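Local coordinates for peptidoglycan synthetase penicillin-binding protein 3 (Bifidobacterium adolescentis, PDB 4YE5) that probably binds penicillin and, as a member of the transpeptidase family, is thought to cross-link peptidoglycan strands of the bacterial cell wall, at residues A[146-151]-A[161-166]; A[29-34]-A[209-214]; A[460-465]-A[507-512]; A[466-471]-A[484-489]; A[381-386]-A[403-408]. One frame throughout, in Å; residues are numbered along the deposited sequence.

Interaction 1 (A[146-151]-A[161-166]); sequences NERLYS and GGVDAD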
# COMPACT_ATOMS: atom_id res chain seq x y z
N ASN A 146 8.52 6.19 21.41
CA ASN A 146 8.11 5.66 20.10
C ASN A 146 7.02 6.43 19.40
O ASN A 146 6.34 5.89 18.51
CB ASN A 146 7.71 4.19 20.22
CG ASN A 146 8.85 3.32 20.67
OD1 ASN A 146 9.78 3.05 19.91
ND2 ASN A 146 8.80 2.89 21.92
N GLU A 147 6.86 7.70 19.77
CA GLU A 147 5.89 8.55 19.11
C GLU A 147 6.12 8.57 17.59
O GLU A 147 7.25 8.78 17.13
CB GLU A 147 5.93 9.97 19.67
CG GLU A 147 4.79 10.85 19.11
CD GLU A 147 4.74 12.24 19.75
OE1 GLU A 147 5.81 12.77 20.13
OE2 GLU A 147 3.63 12.79 19.87
N ARG A 148 5.06 8.36 16.82
CA ARG A 148 5.14 8.31 15.36
C ARG A 148 4.21 9.38 14.78
O ARG A 148 3.02 9.40 15.09
CB ARG A 148 4.69 6.92 14.87
CG ARG A 148 4.91 6.61 13.37
CD ARG A 148 6.37 6.32 13.08
NE ARG A 148 6.61 5.68 11.78
CZ ARG A 148 7.78 5.71 11.14
NH1 ARG A 148 8.80 6.37 11.68
NH2 ARG A 148 7.94 5.09 9.97
N LEU A 149 4.75 10.27 13.96
CA LEU A 149 3.94 11.35 13.39
C LEU A 149 3.75 11.17 11.89
O LEU A 149 4.68 10.77 11.17
CB LEU A 149 4.58 12.72 13.64
CG LEU A 149 4.85 13.11 15.11
CD1 LEU A 149 5.51 14.49 15.20
CD2 LEU A 149 3.56 13.07 15.93
N TYR A 150 2.56 11.52 11.42
CA TYR A 150 2.23 11.41 10.01
C TYR A 150 1.80 12.79 9.55
O TYR A 150 0.68 13.20 9.80
CB TYR A 150 1.09 10.41 9.83
CG TYR A 150 1.45 9.02 10.32
CD1 TYR A 150 1.22 8.64 11.64
CD2 TYR A 150 2.04 8.10 9.45
CE1 TYR A 150 1.57 7.37 12.09
CE2 TYR A 150 2.37 6.83 9.89
CZ TYR A 150 2.14 6.47 11.21
OH TYR A 150 2.49 5.21 11.63
N SER A 151 2.70 13.51 8.88
CA SER A 151 2.47 14.94 8.60
C SER A 151 1.28 15.22 7.70
O SER A 151 0.74 16.32 7.73
CB SER A 151 3.73 15.61 8.05
OG SER A 151 4.11 15.04 6.81
N GLY A 161 -1.09 2.85 7.75
CA GLY A 161 -1.32 1.98 8.89
C GLY A 161 -0.97 2.68 10.19
O GLY A 161 -1.50 3.77 10.49
N GLY A 162 -0.08 2.06 10.97
CA GLY A 162 0.30 2.62 12.27
C GLY A 162 1.23 1.69 13.04
O GLY A 162 1.48 0.55 12.63
N VAL A 163 1.77 2.19 14.15
CA VAL A 163 2.62 1.39 15.03
C VAL A 163 2.00 1.25 16.43
O VAL A 163 1.16 2.06 16.84
CB VAL A 163 4.02 2.01 15.16
CG1 VAL A 163 4.69 2.14 13.78
CG2 VAL A 163 3.95 3.37 15.83
N ASP A 164 2.40 0.23 17.18
CA ASP A 164 1.93 0.12 18.57
C ASP A 164 2.80 0.95 19.52
O ASP A 164 3.71 1.63 19.07
CB ASP A 164 1.82 -1.36 19.02
CG ASP A 164 3.18 -2.06 19.07
OD1 ASP A 164 4.24 -1.41 19.02
OD2 ASP A 164 3.16 -3.31 19.16
N ALA A 165 2.52 0.90 20.83
CA ALA A 165 3.27 1.72 21.79
C ALA A 165 4.77 1.41 21.86
O ALA A 165 5.55 2.23 22.34
CB ALA A 165 2.65 1.65 23.19
N ASP A 166 5.16 0.24 21.38
CA ASP A 166 6.56 -0.15 21.29
C ASP A 166 7.20 0.22 19.95
O ASP A 166 8.35 -0.14 19.67
CB ASP A 166 6.69 -1.67 21.50
CG ASP A 166 6.10 -2.13 22.82
OD1 ASP A 166 6.18 -1.37 23.81
OD2 ASP A 166 5.56 -3.26 22.87
O HOH W 1 3.98 4.55 19.30
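Asn146 turns its CG anti to its own carbonyl carbon (chi1 -63°), which brings CG up to the backbone of Asp166, while Arg148, with CG anti to the backbone N (chi1 -171°), presents its CB to Val163. The Asn146 amide is held only lightly: ND2 gives a weak, bent hydrogen bond of 3.3 Å to Ala165 O, and CG rests 3.6 Å from the carbonyl carbon of Asp166. A water bridges this end of the contact, donating to Asn146 O at 2.8 Å and to Asp164 O at 2.9 Å. In the middle the contact becomes apolar. Val163 CG2 packs 3.8 Å from Arg148 CB, the two side chains crossing at about a right angle; the methyl meets the start of the arginine chain, while the guanidinium bonds elsewhere. At the far end Tyr150 extends its ring toward segment 161-166 until OH stands 3.5 Å from Gly162 CA, a close approach to a residue without a side chain. The polar ends of Arg148 and Tyr150 converge on Glu174, by a salt bridge from Arg148 NE and a hydrogen bond with Tyr150 OH. The two chains run nearly antiparallel, yet no backbone hydrogen bond joins them; side chains and a water make the link. Strand 148-149 is the edge of a mixed sheet and pairs with strand 42-46, whereas strand 162-163, just after helix 157-160, pairs with strand 169-171; the contact therefore sets the edges of two separate sheets against each other.

Interaction 2 (A[29-34]-A[209-214]); sequences KARRGK and AVNGSD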
# COMPACT_ATOMS: atom_id res chain seq x y z
N LYS A 29 18.10 1.29 21.82
CA LYS A 29 17.02 1.05 20.85
C LYS A 29 17.29 1.74 19.51
O LYS A 29 17.62 2.92 19.48
CB LYS A 29 15.67 1.47 21.42
CG LYS A 29 14.57 1.40 20.36
CD LYS A 29 13.20 1.09 20.93
CE LYS A 29 12.23 0.73 19.80
NZ LYS A 29 11.17 -0.18 20.32
N ALA A 30 17.19 0.99 18.42
CA ALA A 30 17.27 1.56 17.08
C ALA A 30 16.12 2.55 16.84
O ALA A 30 14.99 2.29 17.27
CB ALA A 30 17.24 0.45 16.00
N ARG A 31 16.41 3.66 16.17
CA ARG A 31 15.36 4.62 15.80
C ARG A 31 14.66 4.19 14.51
O ARG A 31 15.31 3.74 13.55
CB ARG A 31 15.93 6.03 15.64
CG ARG A 31 16.73 6.50 16.87
CD ARG A 31 17.49 7.79 16.59
NE ARG A 31 16.59 8.86 16.14
CZ ARG A 31 16.98 9.93 15.46
NH1 ARG A 31 18.26 10.09 15.14
NH2 ARG A 31 16.09 10.84 15.08
N ARG A 32 13.35 4.34 14.49
CA ARG A 32 12.57 3.90 13.34
C ARG A 32 12.81 4.77 12.11
O ARG A 32 12.87 5.99 12.20
CB ARG A 32 11.09 3.88 13.70
CG ARG A 32 10.22 3.14 12.68
CD ARG A 32 8.81 2.95 13.19
NE ARG A 32 8.02 2.15 12.25
CZ ARG A 32 8.06 0.83 12.19
NH1 ARG A 32 8.87 0.15 13.02
NH2 ARG A 32 7.31 0.19 11.30
N GLY A 33 12.96 4.13 10.95
CA GLY A 33 13.12 4.86 9.70
C GLY A 33 11.87 5.59 9.25
O GLY A 33 10.78 5.41 9.80
N LYS A 34 12.04 6.46 8.25
CA LYS A 34 10.92 7.22 7.72
C LYS A 34 10.21 6.49 6.57
O LYS A 34 10.76 5.57 5.96
CB LYS A 34 11.37 8.60 7.20
CG LYS A 34 12.30 9.40 8.11
CD LYS A 34 12.54 10.79 7.52
CE LYS A 34 13.99 11.27 7.68
NZ LYS A 34 14.52 11.15 9.07
N ALA A 209 23.60 0.20 17.97
CA ALA A 209 22.34 0.05 17.26
C ALA A 209 22.56 0.34 15.78
O ALA A 209 23.43 1.13 15.43
CB ALA A 209 21.29 1.02 17.83
N VAL A 210 21.77 -0.30 14.92
CA VAL A 210 21.69 0.09 13.53
C VAL A 210 20.28 0.65 13.36
O VAL A 210 19.30 -0.07 13.55
CB VAL A 210 21.92 -1.10 12.58
CG1 VAL A 210 21.73 -0.66 11.12
CG2 VAL A 210 23.32 -1.67 12.78
N ASN A 211 20.18 1.93 13.06
CA ASN A 211 18.86 2.57 13.03
C ASN A 211 18.11 2.08 11.80
O ASN A 211 18.73 1.56 10.88
CB ASN A 211 19.00 4.09 13.02
CG ASN A 211 19.45 4.62 14.35
OD1 ASN A 211 19.15 4.03 15.39
ND2 ASN A 211 20.19 5.72 14.33
N GLY A 212 16.79 2.20 11.81
CA GLY A 212 16.01 1.70 10.69
C GLY A 212 16.36 2.41 9.40
O GLY A 212 16.84 3.54 9.42
N SER A 213 16.12 1.75 8.27
CA SER A 213 16.30 2.39 6.98
C SER A 213 15.02 3.13 6.58
O SER A 213 13.96 2.86 7.13
CB SER A 213 16.69 1.36 5.93
OG SER A 213 18.03 0.93 6.12
N ASP A 214 15.12 4.07 5.65
CA ASP A 214 13.95 4.80 5.18
C ASP A 214 13.37 4.12 3.94
O ASP A 214 14.09 3.53 3.15
CB ASP A 214 14.29 6.25 4.84
CG ASP A 214 14.96 6.98 6.00
OD1 ASP A 214 14.54 6.82 7.17
OD2 ASP A 214 15.91 7.74 5.73
O HOH W 2 16.26 5.71 11.38
O HOH W 3 20.57 8.18 16.08
O HOH W 4 15.62 7.88 9.51
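Arg31 and Asn211 form the first of three hydrogen bonds between these two loops. Arg31 N donates to Asn211 OD1 at 2.9 Å, almost straight at the hydrogen, but from 48° above the amide carbonyl plane. The carbonyl of Arg31 is satisfied twice: by Gly212 N at 2.8 Å, and by a water that also donates to Gly212 O at 3.0 Å. At the other end of Asn211, ND2 shares a second water with Arg31 NH1; this water lies in the guanidinium plane, at its edge, and the same NH1 forms a salt bridge with Glu48. Further along, Lys34 N donates to Asp214 OD1 at 2.7 Å, reaching the oxygen on its anti side. A third water donates to OD1 as well, at 2.8 Å. Lys34 and Asp214 lie side by side, but NZ stays 4.7 Å from OD1, too far for direct contact, and reaches the third water only weakly. Between the polar pairs, Gly33 CA points a C-H at Ser213 O, 3.4 Å away. Apolar contact is slight, with Ala30 CB beside Ala209 CB. The chemistry is thus that of two chains running side by side into the parallel strands 35-36 and 214-217, in which side-chain oxygens stand in for backbone acceptors; one main-chain N-H, a water and a nearby ammonium would probably favour a charged Asp214.

Interaction 3 (A[460-465]-A[507-512]); sequences QMLNAM and STIIPA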
# COMPACT_ATOMS: atom_id res chain seq x y z
N GLN A 460 -4.96 -5.01 -30.94
CA GLN A 460 -6.34 -5.16 -31.42
C GLN A 460 -7.34 -4.99 -30.28
O GLN A 460 -8.41 -4.42 -30.47
CB GLN A 460 -6.52 -6.52 -32.11
CG GLN A 460 -5.73 -6.61 -33.41
CD GLN A 460 -5.68 -8.01 -34.01
OE1 GLN A 460 -6.19 -8.97 -33.44
NE2 GLN A 460 -5.07 -8.12 -35.18
N MSE A 461 -6.98 -5.48 -29.10
CA MSE A 461 -7.84 -5.34 -27.92
C MSE A 461 -7.88 -3.88 -27.43
O MSE A 461 -8.90 -3.39 -26.99
CB MSE A 461 -7.36 -6.26 -26.79
CG MSE A 461 -7.59 -7.74 -27.03
SE MSE A 461 -9.45 -8.12 -27.38
CE MSE A 461 -10.22 -7.46 -25.74
N LEU A 462 -6.76 -3.19 -27.52
CA LEU A 462 -6.71 -1.77 -27.16
C LEU A 462 -7.63 -0.98 -28.10
O LEU A 462 -8.38 -0.08 -27.66
CB LEU A 462 -5.27 -1.27 -27.31
CG LEU A 462 -4.90 0.12 -26.78
CD1 LEU A 462 -5.13 0.19 -25.28
CD2 LEU A 462 -3.44 0.42 -27.10
N ASN A 463 -7.56 -1.31 -29.38
CA ASN A 463 -8.43 -0.73 -30.40
C ASN A 463 -9.92 -1.00 -30.08
O ASN A 463 -10.76 -0.09 -30.14
CB ASN A 463 -8.03 -1.31 -31.76
CG ASN A 463 -8.74 -0.64 -32.94
OD1 ASN A 463 -9.96 -0.48 -32.94
ND2 ASN A 463 -7.97 -0.27 -33.95
N ALA A 464 -10.26 -2.23 -29.71
CA ALA A 464 -11.65 -2.56 -29.34
C ALA A 464 -12.06 -1.85 -28.04
O ALA A 464 -13.23 -1.44 -27.90
CB ALA A 464 -11.83 -4.08 -29.22
N MSE A 465 -11.12 -1.70 -27.11
CA MSE A 465 -11.39 -0.96 -25.87
C MSE A 465 -11.59 0.54 -26.12
O MSE A 465 -12.35 1.21 -25.41
CB MSE A 465 -10.31 -1.18 -24.80
CG MSE A 465 -10.28 -2.60 -24.24
SE MSE A 465 -8.95 -2.76 -22.83
CE MSE A 465 -9.82 -1.58 -21.51
N SER A 507 -12.43 0.79 -15.93
CA SER A 507 -10.99 0.83 -15.99
C SER A 507 -10.59 1.44 -17.33
O SER A 507 -11.05 1.01 -18.39
CB SER A 507 -10.40 -0.57 -15.80
OG SER A 507 -8.99 -0.50 -15.72
N THR A 508 -9.72 2.45 -17.26
CA THR A 508 -9.36 3.25 -18.40
C THR A 508 -7.85 3.26 -18.64
O THR A 508 -7.06 3.40 -17.69
CB THR A 508 -9.78 4.72 -18.17
OG1 THR A 508 -11.19 4.78 -17.93
CG2 THR A 508 -9.45 5.54 -19.42
N ILE A 509 -7.46 3.12 -19.90
CA ILE A 509 -6.07 3.27 -20.32
C ILE A 509 -5.99 4.62 -21.00
O ILE A 509 -6.79 4.91 -21.89
CB ILE A 509 -5.69 2.20 -21.36
CG1 ILE A 509 -5.77 0.80 -20.72
CG2 ILE A 509 -4.30 2.48 -21.92
CD1 ILE A 509 -5.85 -0.37 -21.75
N ILE A 510 -5.05 5.47 -20.59
CA ILE A 510 -5.01 6.82 -21.13
C ILE A 510 -3.56 7.34 -21.26
O ILE A 510 -2.71 7.03 -20.41
CB ILE A 510 -5.89 7.75 -20.25
CG1 ILE A 510 -6.08 9.12 -20.92
CG2 ILE A 510 -5.28 7.92 -18.84
CD1 ILE A 510 -6.95 10.07 -20.10
N PRO A 511 -3.23 8.05 -22.36
CA PRO A 511 -4.04 8.15 -23.59
C PRO A 511 -3.94 6.86 -24.40
O PRO A 511 -2.88 6.22 -24.37
CB PRO A 511 -3.42 9.32 -24.35
CG PRO A 511 -2.01 9.51 -23.77
CD PRO A 511 -2.01 8.88 -22.39
N ALA A 512 -5.01 6.50 -25.11
CA ALA A 512 -5.03 5.25 -25.87
C ALA A 512 -3.90 5.13 -26.90
O ALA A 512 -3.43 4.04 -27.20
CB ALA A 512 -6.39 5.05 -26.56
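Leu462 meets the one flat group that matters in this contact, the backbone carbonyl of Ala512; no aromatic ring takes part. Its CD2 comes up to Ala512 O at 3.6 Å, beyond the oxygen rather than over the carbonyl carbon, since the C=O...CD2 angle is about 152°. The second planar group, the carbonyl of Ser507, is approached more loosely by the terminal methyl of Met465, with CE 4.2 Å from Ser507 O. Neither approach is a hydrogen bond, and none joins the two segments. What holds them is apolar packing around Ile509 CD1. Leu462 brings its other methyl, CD1, to 3.6 Å from Ile509 CD1. From the next helical turn, the selenium of Met465, a selenomethionine, lies 4.1 Å from the same Ile509 atom, its chain crossing the isoleucine at about a right angle. The bend at chi3 (66°) then places CE also within 4.2 Å of Ile509 CD1. One methyl of the strand is thus received by two side chains of the helix. The axes of helix 460-465 and strand 507-510 cross at -112°, 10.4 Å apart. Strand 484-492 lies beside strand 501-510, and its Ala484 touches Leu462, Met465 and Ile509; helix 408-419 packs on Ile509 through Ile415 and Ala419, while Met461 of helix 455-470 faces helix 290-299.

Interaction 4 (A[466-471]-A[484-489]); sequences ESSAEH and AAKSGT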
# COMPACT_ATOMS: atom_id res chain seq x y z
N GLU A 466 -10.90 1.07 -27.11
CA GLU A 466 -11.11 2.45 -27.48
C GLU A 466 -12.52 2.62 -28.08
O GLU A 466 -13.21 3.61 -27.79
CB GLU A 466 -10.01 2.97 -28.43
CG GLU A 466 -10.33 4.35 -28.98
CD GLU A 466 -9.10 5.13 -29.46
OE1 GLU A 466 -8.01 4.53 -29.59
OE2 GLU A 466 -9.24 6.35 -29.69
N SER A 467 -12.96 1.66 -28.89
CA SER A 467 -14.35 1.68 -29.36
C SER A 467 -15.31 1.54 -28.17
O SER A 467 -16.35 2.20 -28.12
CB SER A 467 -14.62 0.57 -30.40
OG SER A 467 -13.86 0.81 -31.57
N SER A 468 -14.95 0.71 -27.19
CA SER A 468 -15.78 0.57 -25.98
C SER A 468 -15.89 1.90 -25.21
O SER A 468 -16.96 2.23 -24.73
CB SER A 468 -15.24 -0.55 -25.06
OG SER A 468 -15.21 -1.82 -25.74
N ALA A 469 -14.79 2.65 -25.10
CA ALA A 469 -14.82 3.98 -24.44
C ALA A 469 -15.70 4.98 -25.20
O ALA A 469 -16.48 5.72 -24.61
CB ALA A 469 -13.40 4.55 -24.31
N GLU A 470 -15.57 5.00 -26.52
CA GLU A 470 -16.36 5.91 -27.33
C GLU A 470 -17.86 5.64 -27.20
O GLU A 470 -18.67 6.54 -27.38
CB GLU A 470 -15.95 5.82 -28.80
CG GLU A 470 -14.57 6.40 -29.06
CD GLU A 470 -14.22 6.39 -30.54
OE1 GLU A 470 -15.06 5.90 -31.32
OE2 GLU A 470 -13.12 6.86 -30.90
N HIS A 471 -18.22 4.41 -26.88
CA HIS A 471 -19.62 4.07 -26.62
C HIS A 471 -20.25 4.96 -25.52
O HIS A 471 -21.46 5.19 -25.53
CB HIS A 471 -19.73 2.58 -26.26
CG HIS A 471 -21.14 2.07 -26.22
ND1 HIS A 471 -21.83 1.71 -27.36
CD2 HIS A 471 -21.99 1.87 -25.18
CE1 HIS A 471 -23.04 1.30 -27.02
NE2 HIS A 471 -23.16 1.39 -25.71
N ALA A 484 -9.04 4.18 -23.83
CA ALA A 484 -9.44 2.81 -24.10
C ALA A 484 -9.95 2.31 -22.77
O ALA A 484 -9.21 2.33 -21.78
CB ALA A 484 -8.27 1.97 -24.56
N ALA A 485 -11.20 1.86 -22.72
CA ALA A 485 -11.78 1.54 -21.42
C ALA A 485 -12.85 0.48 -21.51
O ALA A 485 -13.40 0.25 -22.57
CB ALA A 485 -12.37 2.82 -20.80
N LYS A 486 -13.17 -0.12 -20.37
CA LYS A 486 -14.33 -0.99 -20.27
C LYS A 486 -15.09 -0.72 -18.99
O LYS A 486 -14.47 -0.42 -17.97
CB LYS A 486 -13.92 -2.48 -20.30
CG LYS A 486 -14.05 -3.15 -21.67
CD LYS A 486 -15.48 -3.19 -22.24
CE LYS A 486 -16.31 -4.24 -21.53
NZ LYS A 486 -17.78 -4.06 -21.72
N SER A 487 -16.41 -0.85 -19.04
CA SER A 487 -17.26 -0.76 -17.85
C SER A 487 -17.83 -2.11 -17.45
O SER A 487 -17.90 -3.03 -18.28
CB SER A 487 -18.44 0.15 -18.13
OG SER A 487 -19.23 -0.41 -19.16
N GLY A 488 -18.29 -2.22 -16.20
CA GLY A 488 -18.99 -3.40 -15.74
C GLY A 488 -19.85 -3.11 -14.51
O GLY A 488 -19.77 -2.02 -13.94
N THR A 489 -20.68 -4.07 -14.12
CA THR A 489 -21.37 -4.06 -12.84
C THR A 489 -21.39 -5.49 -12.37
O THR A 489 -21.21 -6.41 -13.17
CB THR A 489 -22.85 -3.58 -12.95
OG1 THR A 489 -23.58 -4.48 -13.78
CG2 THR A 489 -22.95 -2.17 -13.53
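Lys486 touches Ser468 not with its ammonium but with the middle of its chain. Its CB leaves the strand away from the helix, and neither CB nor CG finds a close partner in segment 466-471. The bend at chi2 (-62°) turns CD to the helix, where it lies 3.8 Å from Ser468 OG and 3.9 Å from Ser468 CB. A second bend at chi3 (-75°) sets the course of CE, which has no close partner in that segment, and NZ makes hydrogen bonds with Ser287 OG and Leu339 O. The serine hydroxyl does not bond to the lysine; its polar partner is Ala464 O, one turn back in its own helix. Ser468 CB, in turn, presses on the strand backbone, 3.2 Å from Ala485 O. Three alanines complete the interface. Ala469 CB and Ala485 CB meet at 4.0 Å, and Ala484 CB sits 3.8 Å from Glu466 N. With such short side chains the helix can come very near, its axis 5.5 Å from that of strand 484-489 at a crossing angle of 64°. No hydrogen bond links the two segments, but Ala485 N is bound by the carbonyl of Met465, the residue just before Glu466 in the helix, and the Glu466 carboxylate forms a salt bridge with Arg482. The strand carries the sequence Lys486-Ser487-Gly488, which together with Ser287 and Lys290 is consistent with the KSG and SxxK motifs of a penicillin-binding transpeptidase; the helix would then back the edge strand that borders the active site.

Interaction 5 (A[381-386]-A[403-408]); sequences EGVLHP and GYTVNV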
# COMPACT_ATOMS: atom_id res chain seq x y z
N GLU A 381 -6.14 -13.12 -2.42
CA GLU A 381 -5.72 -13.58 -3.75
C GLU A 381 -6.90 -13.62 -4.72
O GLU A 381 -6.71 -13.88 -5.91
CB GLU A 381 -5.03 -14.95 -3.68
CG GLU A 381 -3.73 -14.93 -2.89
CD GLU A 381 -3.08 -16.29 -2.80
OE1 GLU A 381 -3.76 -17.30 -3.07
OE2 GLU A 381 -1.88 -16.35 -2.46
N GLY A 382 -8.10 -13.38 -4.22
CA GLY A 382 -9.29 -13.49 -5.05
C GLY A 382 -9.64 -14.95 -5.26
O GLY A 382 -8.94 -15.84 -4.78
N VAL A 383 -10.70 -15.22 -6.01
CA VAL A 383 -11.14 -16.60 -6.20
C VAL A 383 -11.32 -16.90 -7.68
O VAL A 383 -12.02 -16.19 -8.38
CB VAL A 383 -12.48 -16.88 -5.46
CG1 VAL A 383 -12.96 -18.29 -5.75
CG2 VAL A 383 -12.31 -16.67 -3.96
N LEU A 384 -10.65 -17.94 -8.14
CA LEU A 384 -10.88 -18.49 -9.47
C LEU A 384 -10.79 -20.00 -9.35
O LEU A 384 -9.71 -20.55 -9.16
CB LEU A 384 -9.83 -17.98 -10.45
CG LEU A 384 -9.90 -18.63 -11.84
CD1 LEU A 384 -11.21 -18.28 -12.57
CD2 LEU A 384 -8.68 -18.25 -12.69
N HIS A 385 -11.94 -20.67 -9.45
CA HIS A 385 -11.98 -22.12 -9.27
C HIS A 385 -11.38 -22.88 -10.45
O HIS A 385 -11.51 -22.45 -11.59
CB HIS A 385 -13.43 -22.59 -9.07
CG HIS A 385 -14.08 -22.01 -7.85
ND1 HIS A 385 -15.19 -21.20 -7.91
CD2 HIS A 385 -13.75 -22.10 -6.54
CE1 HIS A 385 -15.52 -20.82 -6.69
NE2 HIS A 385 -14.67 -21.36 -5.84
N PRO A 386 -10.70 -24.01 -10.16
CA PRO A 386 -10.15 -24.87 -11.22
C PRO A 386 -11.24 -25.26 -12.22
O PRO A 386 -12.39 -25.46 -11.83
CB PRO A 386 -9.65 -26.11 -10.46
CG PRO A 386 -10.26 -26.02 -9.08
CD PRO A 386 -10.42 -24.54 -8.82
N GLY A 403 -18.48 -15.28 -11.57
CA GLY A 403 -18.16 -16.57 -10.98
C GLY A 403 -16.71 -16.68 -10.52
O GLY A 403 -16.26 -17.75 -10.11
N TYR A 404 -15.98 -15.58 -10.63
CA TYR A 404 -14.64 -15.47 -10.06
C TYR A 404 -14.51 -14.06 -9.54
O TYR A 404 -15.27 -13.19 -9.96
CB TYR A 404 -13.55 -15.78 -11.08
CG TYR A 404 -13.39 -14.80 -12.25
CD1 TYR A 404 -12.52 -13.71 -12.16
CD2 TYR A 404 -14.05 -15.02 -13.46
CE1 TYR A 404 -12.34 -12.84 -13.24
CE2 TYR A 404 -13.88 -14.14 -14.55
CZ TYR A 404 -13.02 -13.06 -14.42
OH TYR A 404 -12.84 -12.20 -15.49
N THR A 405 -13.58 -13.82 -8.61
CA THR A 405 -13.49 -12.49 -8.01
C THR A 405 -12.08 -11.94 -8.10
O THR A 405 -11.11 -12.70 -8.16
CB THR A 405 -13.81 -12.52 -6.52
OG1 THR A 405 -12.84 -13.35 -5.87
CG2 THR A 405 -15.24 -13.06 -6.28
N VAL A 406 -11.97 -10.61 -8.09
CA VAL A 406 -10.70 -9.92 -8.19
C VAL A 406 -10.64 -8.79 -7.16
O VAL A 406 -11.68 -8.34 -6.68
CB VAL A 406 -10.56 -9.27 -9.57
CG1 VAL A 406 -10.79 -10.32 -10.67
CG2 VAL A 406 -11.57 -8.11 -9.73
N ASN A 407 -9.44 -8.32 -6.81
CA ASN A 407 -9.35 -7.03 -6.14
C ASN A 407 -8.98 -5.97 -7.17
O ASN A 407 -8.70 -6.29 -8.34
CB ASN A 407 -8.40 -7.04 -4.93
CG ASN A 407 -7.02 -7.55 -5.27
OD1 ASN A 407 -6.40 -7.10 -6.24
ND2 ASN A 407 -6.54 -8.50 -4.48
N VAL A 408 -8.99 -4.71 -6.75
CA VAL A 408 -8.73 -3.64 -7.70
C VAL A 408 -7.32 -3.70 -8.30
O VAL A 408 -7.13 -3.32 -9.46
CB VAL A 408 -9.08 -2.23 -7.10
CG1 VAL A 408 -8.02 -1.77 -6.09
CG2 VAL A 408 -9.23 -1.18 -8.22
O HOH W 5 -14.13 -19.39 -10.71
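Val383 and Thr405 carry the hydrogen bonding. Thr405 N donates to Val383 O at 2.8 Å, while Val383 N is shared between two oxygens of one residue: Thr405 OG1 at 2.8 Å and, weakly, Thr405 O at 3.3 Å. The hydroxyl can take part because chi1 (62°) puts OG1 between the backbone N and the carbonyl carbon, the crowded position, where it also lies 3.6 Å from Val383 CB. A water extends the polar pairing, accepting from His385 N and donating to Gly403 O, each at 2.8 Å. Apolar contact comes from Leu384, which lies side by side with Tyr404, its CD1 3.7 Å from Tyr404 CB. The tyrosine CB also comes close to Val383 O, and the ring itself then runs on toward Pro285, Ile368 and Val398. Within its own segment, Val383 CG1 covers part of one face of the His385 imidazole, near the rim. The two loops flank helix 394-397 in the chain: Leu384 packs on helix 356-365, and segment 403-408 leads into helix 408-419, where Asn407 is the N-cap, its OD1 bound to Gln410 N.

The five contacts fall into two groups on an elongated chain. Interactions 1 and 2, centres 13 Å apart, touch through Arg148 with Gly33 and Lys29 with Asp166; interaction 1 is nested within the long loop that interaction 2 closes, and strands 148-149, 35-36 and 214-217 belong to one mixed sheet. Interactions 3, 4 and 5 lie in the transpeptidase domain. Interactions 3 and 4, 8 Å apart and also nested, share helix 455-470 and the neighbouring strands 484-492 and 501-510. Interaction 5 precedes them, its centre about 22 Å from interaction 4. Centres of contacts in different groups lie 34 to 48 Å apart, consistent with a probably catalytic domain set apart from the N-terminal part.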